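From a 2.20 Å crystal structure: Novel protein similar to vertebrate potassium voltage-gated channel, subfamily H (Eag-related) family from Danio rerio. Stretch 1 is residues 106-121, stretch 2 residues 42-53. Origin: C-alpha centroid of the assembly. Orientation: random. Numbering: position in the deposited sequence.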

# COMPACT_ATOMS: atom_id res chain seq x y z
N GLY B 106 -3.43 22.56 9.73
CA GLY B 106 -3.22 21.89 11.01
C GLY B 106 -3.06 20.38 10.89
O GLY B 106 -2.84 19.69 11.89
N GLU B 107 -3.18 19.87 9.66
CA GLU B 107 -3.01 18.44 9.41
C GLU B 107 -1.52 18.11 9.35
O GLU B 107 -0.75 18.81 8.69
CB GLU B 107 -3.74 18.02 8.12
CG GLU B 107 -3.41 16.60 7.63
CD GLU B 107 -4.18 16.19 6.35
OE1 GLU B 107 -5.04 16.98 5.89
OE2 GLU B 107 -3.90 15.09 5.80
N PHE B 108 -1.10 17.06 10.06
CA PHE B 108 0.32 16.67 10.09
C PHE B 108 0.74 15.96 8.81
O PHE B 108 0.18 14.92 8.46
CB PHE B 108 0.62 15.75 11.29
CG PHE B 108 0.72 16.47 12.60
CD1 PHE B 108 1.96 16.82 13.13
CD2 PHE B 108 -0.43 16.79 13.32
CE1 PHE B 108 2.05 17.48 14.34
CE2 PHE B 108 -0.35 17.47 14.54
CZ PHE B 108 0.90 17.81 15.05
N LEU B 109 1.72 16.52 8.11
CA LEU B 109 2.32 15.81 6.97
C LEU B 109 3.23 14.74 7.52
O LEU B 109 3.21 13.60 7.06
CB LEU B 109 3.10 16.78 6.09
CG LEU B 109 3.89 16.14 4.96
CD1 LEU B 109 2.93 15.38 4.09
CD2 LEU B 109 4.62 17.20 4.16
N ILE B 110 3.99 15.11 8.56
CA ILE B 110 4.98 14.25 9.20
C ILE B 110 4.98 14.49 10.71
O ILE B 110 4.91 15.64 11.15
CB ILE B 110 6.38 14.56 8.64
CG1 ILE B 110 6.58 13.82 7.33
CG2 ILE B 110 7.46 14.21 9.65
CD1 ILE B 110 7.41 14.56 6.33
N ARG B 111 5.05 13.43 11.50
CA ARG B 111 5.14 13.57 12.95
C ARG B 111 6.56 13.25 13.39
O ARG B 111 7.14 12.24 12.97
CB ARG B 111 4.16 12.65 13.67
CG ARG B 111 2.71 13.10 13.63
CD ARG B 111 1.81 12.22 14.51
NE ARG B 111 0.40 12.50 14.29
CZ ARG B 111 -0.26 13.52 14.84
NH1 ARG B 111 0.35 14.36 15.67
NH2 ARG B 111 -1.54 13.71 14.57
N GLN B 112 7.12 14.11 14.22
CA GLN B 112 8.49 13.95 14.69
C GLN B 112 8.69 12.54 15.25
O GLN B 112 7.85 12.03 16.00
CB GLN B 112 8.82 15.00 15.73
CG GLN B 112 10.20 14.84 16.32
CD GLN B 112 10.58 15.97 17.24
OE1 GLN B 112 9.93 17.01 17.25
NE2 GLN B 112 11.63 15.77 18.03
N GLY B 113 9.79 11.90 14.87
CA GLY B 113 10.10 10.57 15.34
C GLY B 113 9.56 9.45 14.46
O GLY B 113 10.00 8.30 14.57
N ASP B 114 8.60 9.76 13.59
CA ASP B 114 8.13 8.77 12.64
C ASP B 114 9.24 8.40 11.65
O ASP B 114 10.22 9.15 11.50
CB ASP B 114 6.87 9.24 11.90
CG ASP B 114 5.60 9.09 12.74
OD1 ASP B 114 5.64 8.37 13.76
OD2 ASP B 114 4.55 9.67 12.38
N ALA B 115 9.11 7.25 11.00
CA ALA B 115 10.00 6.91 9.92
C ALA B 115 9.52 7.60 8.64
O ALA B 115 8.33 7.53 8.30
CB ALA B 115 10.06 5.41 9.72
N LEU B 116 10.43 8.27 7.95
CA LEU B 116 10.10 8.94 6.70
C LEU B 116 9.68 7.90 5.65
O LEU B 116 10.40 6.93 5.42
CB LEU B 116 11.29 9.75 6.21
CG LEU B 116 11.04 10.66 5.00
CD1 LEU B 116 10.01 11.77 5.31
CD2 LEU B 116 12.35 11.24 4.48
N GLN B 117 8.53 8.10 5.03
CA GLN B 117 8.03 7.13 4.05
C GLN B 117 8.19 7.63 2.62
O GLN B 117 8.06 6.88 1.67
CB GLN B 117 6.56 6.83 4.32
CG GLN B 117 6.25 6.24 5.69
CD GLN B 117 6.69 4.80 5.81
OE1 GLN B 117 6.77 4.09 4.81
NE2 GLN B 117 6.99 4.37 7.03
N ALA B 118 8.46 8.92 2.47
CA ALA B 118 8.48 9.54 1.16
C ALA B 118 9.23 10.86 1.20
O ALA B 118 9.49 11.41 2.27
CB ALA B 118 7.04 9.80 0.68
N ILE B 119 9.57 11.38 0.02
CA ILE B 119 9.92 12.80 -0.10
C ILE B 119 8.71 13.50 -0.69
O ILE B 119 7.99 12.93 -1.50
CB ILE B 119 11.16 13.03 -0.99
CG1 ILE B 119 10.90 12.58 -2.41
CG2 ILE B 119 12.35 12.27 -0.46
CD1 ILE B 119 12.15 12.68 -3.29
N TYR B 120 8.48 14.73 -0.24
CA TYR B 120 7.28 15.48 -0.61
C TYR B 120 7.64 16.80 -1.28
O TYR B 120 8.67 17.42 -0.99
CB TYR B 120 6.43 15.76 0.64
CG TYR B 120 6.09 14.52 1.41
CD1 TYR B 120 4.90 13.85 1.19
CD2 TYR B 120 6.98 14.00 2.34
CE1 TYR B 120 4.58 12.70 1.89
CE2 TYR B 120 6.69 12.85 3.04
CZ TYR B 120 5.48 12.19 2.81
OH TYR B 120 5.18 11.03 3.50
N PHE B 121 6.78 17.24 -2.19
CA PHE B 121 7.00 18.48 -2.91
C PHE B 121 5.74 19.31 -2.73
O PHE B 121 4.64 18.82 -2.98
CB PHE B 121 7.26 18.17 -4.40
CG PHE B 121 7.39 19.41 -5.28
CD1 PHE B 121 8.62 20.00 -5.52
CD2 PHE B 121 6.27 19.95 -5.90
CE1 PHE B 121 8.75 21.13 -6.33
CE2 PHE B 121 6.39 21.07 -6.72
CZ PHE B 121 7.62 21.67 -6.94
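Stretch 2 (42-53) FQTTWSVNNGID

Stretch 2 begins with the last turn of a helix, residues 42-45. Trp 46 is the first residue to leave helical angles, and Ser 47 is extended. Residues 48-50 return to helical phi/psi without the regular bonds. The two chains run in the same direction where they are closest: Phe 108 lies by Ser 47 (CA to CA 4.7 Å), Leu 109 by Val 48 (CA to CA 4.7 Å) and Ile 110 by Asn 49 (CA to CA 5.3 Å). Together the stretches bury 742 Å².

Gly 106 makes no contact. Glu 107 extends its side chain, with chi1 and chi2 both t, so that OE2 accepts a hydrogen bond from Trp 46 NE1 at 2.9 Å. The carboxylate oxygen lies at the edge of the indole, near its plane, as this bond requires.

Phe 108 O accepts a hydrogen bond from Val 48 N at 2.9 Å. The same oxygen receives a CA-H...O contact from Ser 47 CA at 3.1 Å. Water 2 links the backbones beside it, donating to Trp 46 O (2.8 Å from the water O) and accepting from Phe 108 N (3.2 Å from the water O).

The chain turns a corner at Leu 109. Its carbonyl O takes the next amide, Asn 49 N, at 2.7 Å, while its CD1 packs on Val 48 CB at 3.6 Å. Ile 110 CG1 rests on Asn 49 CB at 3.5 Å.

Arg 111 reaches back to the end of the helix. Its hydrogen bonds are weak: NH2 to Trp 46 O at 2.9 Å, NE to Trp 46 O at 3.1 Å and NE to Thr 45 O at 3.5 Å. Thr 44 O lies over one face of the guanidinium.

A type II turn from Arg 111 to Asp 114 carries Gln 112 and Gly 113 out of reach. Asp 114 points toward stretch 2, and water 1 connects its OD2 (3.1 Å from the water O) to Ser 47 OG (2.8 Å from the water O).

The following residues close around Asn 49, the most covered residue of stretch 2. Its ND2 donates to Ala 115 O at 2.8 Å. Its OD1 accepts from Gln 117 N at 2.7 Å and from Tyr 120 OH at 2.9 Å. The amide thus has backbone partners at both ends.

Ile 52 extends the apolar contact, its CD1 lying 3.8 Å from Gln 117 CB and 4.3 Å from Ala 118 CB. Ile 119 points away. Tyr 120 CE1 meets Val 48 CG1 at 4.2 Å, and Phe 121 is beyond reach.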

# COMPACT_ATOMS: atom_id res chain seq x y z
N PHE B 42 -8.18 8.38 15.43
CA PHE B 42 -7.76 8.61 14.05
C PHE B 42 -7.19 10.02 13.84
O PHE B 42 -6.06 10.18 13.39
CB PHE B 42 -8.91 8.38 13.07
CG PHE B 42 -8.57 8.71 11.64
CD1 PHE B 42 -7.84 7.82 10.86
CD2 PHE B 42 -8.94 9.93 11.09
CE1 PHE B 42 -7.51 8.13 9.55
CE2 PHE B 42 -8.61 10.25 9.78
CZ PHE B 42 -7.89 9.36 9.01
N GLN B 43 -7.98 11.05 14.16
CA GLN B 43 -7.59 12.42 13.87
C GLN B 43 -6.52 12.93 14.84
O GLN B 43 -5.81 13.90 14.56
CB GLN B 43 -8.80 13.35 13.80
CG GLN B 43 -9.65 13.42 15.05
CD GLN B 43 -11.04 13.99 14.78
OE1 GLN B 43 -11.76 13.50 13.90
NE2 GLN B 43 -11.43 15.02 15.54
N THR B 44 -6.38 12.24 15.97
CA THR B 44 -5.32 12.53 16.94
C THR B 44 -3.98 11.92 16.54
O THR B 44 -2.92 12.42 16.92
CB THR B 44 -5.72 12.02 18.36
OG1 THR B 44 -6.46 13.03 19.04
CG2 THR B 44 -4.49 11.63 19.19
N THR B 45 -4.02 10.82 15.78
CA THR B 45 -2.79 10.10 15.44
C THR B 45 -2.41 10.18 13.96
O THR B 45 -1.39 9.64 13.56
CB THR B 45 -2.88 8.62 15.86
OG1 THR B 45 -3.93 7.98 15.12
CG2 THR B 45 -3.17 8.48 17.35
N TRP B 46 -3.22 10.86 13.16
CA TRP B 46 -2.99 10.91 11.71
C TRP B 46 -1.78 11.72 11.24
O TRP B 46 -1.47 12.78 11.79
CB TRP B 46 -4.24 11.46 11.02
CG TRP B 46 -4.02 11.79 9.57
CD1 TRP B 46 -3.76 13.02 9.03
CD2 TRP B 46 -4.04 10.87 8.47
NE1 TRP B 46 -3.61 12.92 7.67
CE2 TRP B 46 -3.78 11.61 7.30
CE3 TRP B 46 -4.25 9.49 8.36
CZ2 TRP B 46 -3.74 11.02 6.03
CZ3 TRP B 46 -4.20 8.90 7.10
CH2 TRP B 46 -3.95 9.66 5.95
N SER B 47 -1.12 11.22 10.20
CA SER B 47 -0.19 12.02 9.39
C SER B 47 -0.24 11.51 7.95
O SER B 47 -0.48 10.34 7.69
CB SER B 47 1.24 11.94 9.93
OG SER B 47 1.80 10.66 9.70
N VAL B 48 -0.01 12.40 6.99
CA VAL B 48 0.07 11.92 5.62
C VAL B 48 1.20 10.93 5.46
O VAL B 48 1.05 9.92 4.78
CB VAL B 48 0.26 13.05 4.61
CG1 VAL B 48 0.65 12.47 3.25
CG2 VAL B 48 -1.01 13.86 4.53
N ASN B 49 2.34 11.21 6.10
CA ASN B 49 3.52 10.37 5.97
C ASN B 49 3.20 8.91 6.28
O ASN B 49 3.65 8.02 5.57
CB ASN B 49 4.67 10.87 6.85
CG ASN B 49 5.88 9.94 6.81
OD1 ASN B 49 6.55 9.83 5.80
ND2 ASN B 49 6.15 9.28 7.93
N ASN B 50 2.41 8.67 7.32
CA ASN B 50 2.05 7.31 7.69
C ASN B 50 0.88 6.72 6.90
O ASN B 50 0.61 5.52 6.98
CB ASN B 50 1.79 7.19 9.20
CG ASN B 50 3.08 7.19 10.01
OD1 ASN B 50 4.16 7.41 9.46
ND2 ASN B 50 2.96 6.96 11.31
N GLY B 51 0.18 7.55 6.13
CA GLY B 51 -0.96 7.07 5.38
C GLY B 51 -0.83 7.13 3.86
O GLY B 51 -1.84 7.11 3.14
N ILE B 52 0.41 7.19 3.37
CA ILE B 52 0.62 7.36 1.93
C ILE B 52 0.08 6.21 1.08
O ILE B 52 -0.01 5.06 1.52
CB ILE B 52 2.11 7.61 1.56
CG1 ILE B 52 2.91 6.32 1.59
CG2 ILE B 52 2.72 8.67 2.47
CD1 ILE B 52 4.38 6.51 1.26
N ASP B 53 -0.29 6.54 -0.16
CA ASP B 53 -0.76 5.56 -1.12
C ASP B 53 0.44 4.86 -1.73
O ASP B 53 1.23 5.51 -2.41
CB ASP B 53 -1.57 6.27 -2.21
CG ASP B 53 -1.99 5.34 -3.33
OD1 ASP B 53 -1.90 4.10 -3.15
OD2 ASP B 53 -2.41 5.84 -4.40
O HOH W 1 1.41 9.66 12.29
O HOH W 2 -2.92 15.14 11.77
O HOH W 3 6.07 5.94 9.65